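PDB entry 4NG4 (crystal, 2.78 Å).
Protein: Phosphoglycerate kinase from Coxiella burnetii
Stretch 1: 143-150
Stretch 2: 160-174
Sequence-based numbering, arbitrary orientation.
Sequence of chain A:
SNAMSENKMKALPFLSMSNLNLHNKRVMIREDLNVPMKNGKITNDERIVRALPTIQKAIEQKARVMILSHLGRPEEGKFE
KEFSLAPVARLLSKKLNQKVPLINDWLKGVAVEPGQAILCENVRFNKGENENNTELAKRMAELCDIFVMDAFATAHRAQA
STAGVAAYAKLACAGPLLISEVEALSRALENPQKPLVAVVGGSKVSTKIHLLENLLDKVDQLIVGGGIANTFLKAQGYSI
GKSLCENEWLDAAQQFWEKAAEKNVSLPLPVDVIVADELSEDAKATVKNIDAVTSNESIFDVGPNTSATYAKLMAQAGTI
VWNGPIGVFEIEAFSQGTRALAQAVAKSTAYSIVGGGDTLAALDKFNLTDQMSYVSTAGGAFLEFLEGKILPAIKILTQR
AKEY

Stretch 1 (143-150) LCDIFVMD
Stretch 2 160-174: ASTAGVAAYAKLACA

Phe147, on strand 146-149, is the apolar centre: with chi1 t (178°) and chi2 59°, its ring reaches the helix of 160-168, whose axis runs 148° from the strand direction at a closest approach of 8.9 Å. Val165 (chi1 p) sets CG1 over one ring face, 3.7 Å from the centroid and 3.5 Å from Phe147 CZ. Ala166 CB lies obliquely, 3.7 Å from Phe147 CD2, and Ala169 CB packs 3.9 Å from Phe147 CB. On the same sheet face Met149 (chi1 t, chi2 p, chi3 t) brings CE to 3.7 Å from Thr162 CB; the helix there opens into a wider pi-type turn, with Val165 N hydrogen-bonded to Ala160 O (2.8 Å).

Beyond the helix the chain returns as strand 171-174, parallel to the first (21°, axes 4.6 Å apart), both in extended conformation. Phe147 pairs with Ala172, Val148 with Cys173 and Met149 with Ala174, CA atoms 4.7-5.0 Å apart. Hydrogen bonds alternate: Phe147 N to Leu171 O (2.8 Å), Cys173 N to Phe147 O (3.0 Å), Met149 N to Cys173 O (2.9 Å). On the other face Cys173 SG (chi1 p) meets Val148 CG2 at 3.7 Å and Ile146 CG2 at 4.1 Å. At the polar edge Leu171 N makes a weak hydrogen bond to Asp145 O (3.3 Å, 122°), while Lys170, its side chain bent (chi1 -93°, chi2 140°, chi3 m, chi4 t), donates a hydrogen bond from NZ to Cys144 O (2.7 Å).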

# COMPACT_ATOMS: atom_id res chain seq x y z
N LEU A 143 -3.25 16.57 25.29
CA LEU A 143 -1.94 16.07 25.75
C LEU A 143 -0.72 16.56 24.96
O LEU A 143 0.42 16.25 25.33
CB LEU A 143 -1.94 14.52 25.75
CG LEU A 143 -2.98 13.81 26.63
CD1 LEU A 143 -3.12 12.36 26.18
CD2 LEU A 143 -2.62 13.88 28.11
N CYS A 144 -0.92 17.34 23.89
CA CYS A 144 0.22 17.75 23.07
C CYS A 144 0.09 19.15 22.46
O CYS A 144 -1.01 19.66 22.23
CB CYS A 144 0.45 16.73 21.95
SG CYS A 144 -0.60 17.02 20.53
N ASP A 145 1.24 19.76 22.20
CA ASP A 145 1.32 21.01 21.45
C ASP A 145 1.18 20.73 19.96
O ASP A 145 0.40 21.40 19.28
CB ASP A 145 2.67 21.70 21.69
CG ASP A 145 2.86 22.14 23.11
OD1 ASP A 145 2.11 23.02 23.56
OD2 ASP A 145 3.79 21.61 23.77
N ILE A 146 1.94 19.75 19.47
CA ILE A 146 1.94 19.39 18.05
C ILE A 146 1.64 17.91 17.85
O ILE A 146 2.14 17.06 18.59
CB ILE A 146 3.31 19.69 17.39
CG1 ILE A 146 3.68 21.17 17.54
CG2 ILE A 146 3.27 19.32 15.91
CD1 ILE A 146 5.08 21.47 17.10
N PHE A 147 0.82 17.62 16.84
CA PHE A 147 0.55 16.24 16.42
C PHE A 147 1.19 15.99 15.06
O PHE A 147 1.00 16.77 14.14
CB PHE A 147 -0.95 15.97 16.34
CG PHE A 147 -1.29 14.59 15.85
CD1 PHE A 147 -0.85 13.47 16.54
CD2 PHE A 147 -2.05 14.40 14.70
CE1 PHE A 147 -1.16 12.20 16.11
CE2 PHE A 147 -2.36 13.13 14.26
CZ PHE A 147 -1.91 12.02 14.97
N VAL A 148 1.92 14.88 14.95
CA VAL A 148 2.57 14.49 13.71
C VAL A 148 2.02 13.15 13.23
O VAL A 148 2.32 12.11 13.82
CB VAL A 148 4.09 14.38 13.90
CG1 VAL A 148 4.77 14.11 12.58
CG2 VAL A 148 4.63 15.64 14.51
N MET A 149 1.19 13.18 12.18
CA MET A 149 0.70 11.96 11.54
C MET A 149 1.77 11.44 10.62
O MET A 149 1.95 11.94 9.51
CB MET A 149 -0.59 12.21 10.75
CG MET A 149 -1.18 10.96 10.05
SD MET A 149 -1.17 9.47 11.08
CE MET A 149 -2.46 8.50 10.32
N ASP A 150 2.47 10.40 11.07
CA ASP A 150 3.55 9.79 10.33
C ASP A 150 3.22 8.32 10.03
O ASP A 150 4.11 7.48 10.03
CB ASP A 150 4.83 9.89 11.16
CG ASP A 150 6.08 9.57 10.38
OD1 ASP A 150 6.22 10.06 9.22
OD2 ASP A 150 6.94 8.85 10.93
N ALA A 160 -9.66 7.84 16.16
CA ALA A 160 -9.23 8.90 17.08
C ALA A 160 -7.74 9.25 16.96
O ALA A 160 -7.36 10.41 16.96
CB ALA A 160 -9.56 8.48 18.52
N SER A 161 -6.92 8.22 16.82
CA SER A 161 -5.47 8.36 16.77
C SER A 161 -4.90 8.69 15.39
O SER A 161 -3.71 9.04 15.29
CB SER A 161 -4.82 7.07 17.33
OG SER A 161 -4.92 5.97 16.45
N THR A 162 -5.72 8.57 14.34
CA THR A 162 -5.32 8.88 12.95
C THR A 162 -6.03 10.09 12.33
O THR A 162 -5.53 10.66 11.35
CB THR A 162 -5.62 7.72 12.00
OG1 THR A 162 -7.04 7.57 11.88
CG2 THR A 162 -5.01 6.42 12.51
N ALA A 163 -7.19 10.45 12.88
CA ALA A 163 -8.05 11.45 12.28
C ALA A 163 -8.58 12.45 13.30
O ALA A 163 -8.37 13.66 13.16
CB ALA A 163 -9.20 10.75 11.59
N GLY A 164 -9.27 11.95 14.32
CA GLY A 164 -9.90 12.80 15.33
C GLY A 164 -8.93 13.71 16.04
O GLY A 164 -9.17 14.91 16.16
N VAL A 165 -7.81 13.15 16.51
CA VAL A 165 -6.82 13.92 17.24
C VAL A 165 -6.30 15.09 16.40
O VAL A 165 -6.19 16.22 16.92
CB VAL A 165 -5.63 13.06 17.75
CG1 VAL A 165 -4.93 12.35 16.62
CG2 VAL A 165 -4.66 13.92 18.52
N ALA A 166 -6.03 14.84 15.12
CA ALA A 166 -5.55 15.88 14.21
C ALA A 166 -6.60 16.97 13.96
O ALA A 166 -6.26 18.12 13.68
CB ALA A 166 -5.10 15.28 12.88
N ALA A 167 -7.88 16.60 14.07
CA ALA A 167 -8.96 17.56 13.91
C ALA A 167 -8.93 18.64 14.99
O ALA A 167 -9.23 19.80 14.70
CB ALA A 167 -10.31 16.85 13.91
N TYR A 168 -8.54 18.26 16.21
CA TYR A 168 -8.60 19.16 17.39
C TYR A 168 -7.24 19.50 18.06
O TYR A 168 -7.22 20.06 19.15
CB TYR A 168 -9.52 18.55 18.45
CG TYR A 168 -10.91 18.21 17.96
CD1 TYR A 168 -11.86 19.21 17.75
CD2 TYR A 168 -11.28 16.89 17.70
CE1 TYR A 168 -13.14 18.92 17.30
CE2 TYR A 168 -12.57 16.57 17.24
CZ TYR A 168 -13.49 17.60 17.04
OH TYR A 168 -14.77 17.32 16.59
N ALA A 169 -6.13 19.15 17.42
CA ALA A 169 -4.80 19.41 17.98
C ALA A 169 -4.32 20.82 17.61
O ALA A 169 -4.45 21.22 16.46
CB ALA A 169 -3.80 18.38 17.50
N LYS A 170 -3.78 21.55 18.59
CA LYS A 170 -3.25 22.92 18.41
C LYS A 170 -2.54 23.13 17.08
O LYS A 170 -2.80 24.09 16.37
CB LYS A 170 -2.25 23.26 19.53
CG LYS A 170 -2.85 23.96 20.76
CD LYS A 170 -2.24 23.44 22.07
CE LYS A 170 -2.87 22.09 22.47
NZ LYS A 170 -2.33 21.52 23.74
N LEU A 171 -1.65 22.20 16.76
CA LEU A 171 -0.84 22.24 15.55
C LEU A 171 -0.74 20.81 15.00
O LEU A 171 -0.35 19.90 15.73
CB LEU A 171 0.53 22.83 15.91
CG LEU A 171 1.21 23.87 15.01
CD1 LEU A 171 0.22 24.63 14.14
CD2 LEU A 171 2.04 24.85 15.84
N ALA A 172 -1.14 20.60 13.75
CA ALA A 172 -1.12 19.25 13.15
C ALA A 172 -0.38 19.23 11.82
O ALA A 172 -0.50 20.17 11.02
CB ALA A 172 -2.54 18.73 12.98
N CYS A 173 0.39 18.17 11.59
CA CYS A 173 1.22 18.05 10.40
C CYS A 173 1.51 16.58 10.07
O CYS A 173 1.09 15.67 10.79
CB CYS A 173 2.53 18.79 10.63
SG CYS A 173 3.48 18.10 11.96
N ALA A 174 2.23 16.37 8.97
CA ALA A 174 2.66 15.03 8.57
C ALA A 174 4.16 14.87 8.84
O ALA A 174 4.92 15.83 8.73
CB ALA A 174 2.35 14.80 7.10